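Local coordinates for aminopentol aminotransferase (PDB 6HBS), which transfers the amino group of aminopentol (hydrolysed fumonisin B1) to pyruvate, using pyridoxal 5'-phosphate, to give 2-keto-HFB1 and L-alanine in fumonisin degradation, at the interface of chains A and B. Residues are numbered along the deposited sequence; one frame, centred on the assembly and turned at random. Chains: chain A/B, Aminopentol aminotransferase.

The interface of chains A and B. Residues chain A 148, 153-155, 157; chain B 281-283.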
ATOM      1  N   ALA A 148       6.656  -8.246   2.892  1.00 18.93           N
ATOM      2  CA  ALA A 148       6.452  -8.602   4.276  1.00 19.50           C
ATOM      3  C   ALA A 148       5.014  -9.084   4.511  1.00 20.03           C
ATOM      4  O   ALA A 148       4.416  -8.794   5.551  1.00 21.48           O
ATOM      5  CB  ALA A 148       6.816  -7.427   5.159  1.00 21.10           C
ATOM      6  N   THR A 153       7.197 -12.933   4.618  1.00 24.28           N
ATOM      7  CA  THR A 153       7.910 -12.084   5.591  1.00 24.80           C
ATOM      8  C   THR A 153       9.078 -12.883   6.193  1.00 28.76           C
ATOM      9  O   THR A 153       8.930 -14.080   6.524  1.00 25.19           O
ATOM     10  CB  THR A 153       6.955 -11.517   6.650  1.00 24.13           C
ATOM     11  OG1 THR A 153       7.681 -10.666   7.537  1.00 25.64           O
ATOM     12  CG2 THR A 153       6.278 -12.587   7.487  1.00 25.33           C
ATOM     13  N   PRO A 154      10.271 -12.248   6.346  1.00 30.17           N
ATOM     14  CA  PRO A 154      11.475 -12.946   6.818  1.00 31.32           C
ATOM     15  C   PRO A 154      11.504 -13.279   8.315  1.00 34.87           C
ATOM     16  O   PRO A 154      12.342 -14.075   8.734  1.00 35.38           O
ATOM     17  CB  PRO A 154      12.614 -11.954   6.529  1.00 32.27           C
ATOM     18  CG  PRO A 154      11.934 -10.577   6.592  1.00 31.34           C
ATOM     19  CD  PRO A 154      10.543 -10.824   6.032  1.00 32.08           C
ATOM     20  N   HIS A 155      10.633 -12.639   9.109  1.00 34.16           N
ATOM     21  CA  HIS A 155      10.507 -12.950  10.511  1.00 35.86           C
ATOM     22  C   HIS A 155       9.074 -13.401  10.785  1.00 34.32           C
ATOM     23  O   HIS A 155       8.139 -12.708  10.437  1.00 31.96           O
ATOM     24  CB  HIS A 155      10.888 -11.773  11.417  1.00 43.51           C
ATOM     25  CG  HIS A 155      10.618 -12.100  12.854  1.00 58.60           C
ATOM     26  ND1 HIS A 155      11.434 -12.964  13.591  1.00 64.89           N
ATOM     27  CD2 HIS A 155       9.591 -11.762  13.672  1.00 60.53           C
ATOM     28  CE1 HIS A 155      10.938 -13.110  14.805  1.00 68.92           C
ATOM     29  NE2 HIS A 155       9.806 -12.378  14.881  1.00 71.26           N
ATOM     30  N   ALA A 157       7.125 -14.262  13.579  1.00 25.47           N
ATOM     31  CA  ALA A 157       6.179 -14.034  14.721  1.00 26.18           C
ATOM     32  C   ALA A 157       4.756 -13.805  14.171  1.00 26.64           C
ATOM     33  O   ALA A 157       4.552 -12.963  13.284  1.00 23.95           O
ATOM     34  CB  ALA A 157       6.624 -12.874  15.558  1.00 27.73           C
TER
ATOM     35  N   ASP B 281       7.072  -7.608  18.111  1.00 26.21           N
ATOM     36  CA  ASP B 281       7.598  -8.920  17.755  1.00 26.98           C
ATOM     37  C   ASP B 281       7.422  -9.182  16.258  1.00 24.32           C
ATOM     38  O   ASP B 281       8.263  -9.784  15.640  1.00 23.52           O
ATOM     39  CB  ASP B 281       6.953 -10.050  18.575  1.00 31.98           C
ATOM     40  CG  ASP B 281       7.432 -10.151  20.018  1.00 37.08           C
ATOM     41  OD1 ASP B 281       8.537  -9.661  20.296  1.00 43.35           O
ATOM     42  OD2 ASP B 281       6.661 -10.674  20.883  1.00 46.82           O
ATOM     43  N   ILE B 282       6.316  -8.730  15.667  1.00 22.35           N
ATOM     44  CA  ILE B 282       6.012  -9.059  14.283  1.00 21.05           C
ATOM     45  C   ILE B 282       6.901  -8.227  13.361  1.00 22.50           C
ATOM     46  O   ILE B 282       7.389  -7.197  13.776  1.00 22.93           O
ATOM     47  CB  ILE B 282       4.524  -8.824  13.989  1.00 23.55           C
ATOM     48  CG1 ILE B 282       4.117  -7.351  14.127  1.00 22.46           C
ATOM     49  CG2 ILE B 282       3.673  -9.730  14.864  1.00 22.96           C
ATOM     50  CD1 ILE B 282       2.673  -7.092  13.706  1.00 24.61           C
ATOM     51  N   PHE B 283       7.084  -8.695  12.116  1.00 22.21           N
ATOM     52  CA  PHE B 283       7.788  -7.901  11.098  1.00 22.69           C
ATOM     53  C   PHE B 283       6.829  -7.516   9.976  1.00 21.70           C
ATOM     54  O   PHE B 283       6.445  -8.342   9.137  1.00 22.32           O
ATOM     55  CB  PHE B 283       8.999  -8.618  10.514  1.00 23.78           C
ATOM     56  CG  PHE B 283       9.821  -7.729   9.619  1.00 24.37           C
ATOM     57  CD1 PHE B 283      10.654  -6.754  10.164  1.00 26.65           C
ATOM     58  CD2 PHE B 283       9.704  -7.811   8.245  1.00 24.95           C
ATOM     59  CE1 PHE B 283      11.422  -5.931   9.346  1.00 26.96           C
ATOM     60  CE2 PHE B 283      10.462  -6.983   7.427  1.00 26.22           C
ATOM     61  CZ  PHE B 283      11.301  -6.035   7.975  1.00 27.01           C
TER
HETATM   62  O   HOH W   1       6.034 -11.328  11.675  1.00 20.34           O
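The phenyl ring of B:Phe283 meets A:Thr153 OG1 at its edge, in the ring plane, with CD2 3.6 Å from the hydroxyl oxygen. A:Pro154 approaches the same CD2-CE2 border from one side of that plane, its CD 3.8 Å from B:Phe283 CD2, and the two side chains cross at about a right angle. This placement follows from the phenyl CG standing anti to its backbone N (chi1 -172°). The carbonyl oxygen of B:Asp281 lies near CD2 and NE2 of the A:His155 imidazole, about 1.5 Å out of its plane; the histidine is poorly ordered, so a hydrogen bond from NE2 is doubtful.

Polar anchoring is clearer at the backbone. A:Thr153 OG1 donates to B:Phe283 O over 3.1 Å, with a C=O...donor angle of 137° and the donor tilted 26° from the carbonyl plane. An alanine here would probably leave that carbonyl without its hydroxyl donor and open a small gap at the phenyl edge. One step back along the same backbone, B:Phe283 N lies 2.9 Å from water 1, which also bonds A:His155 O at 2.8 Å and A:Ala157 O at 2.7 Å. Since both carbonyls can only accept, the water probably spends its two hydrogens on them and accepts from the amide.

The patch thus ties the loop following the cofactor-binding segment A:Tyr145-A:Gly147 to the segment leaving helix B:276-281, and together with its two-fold twin it probably helps hold the dimer usual for class-III aminotransferases.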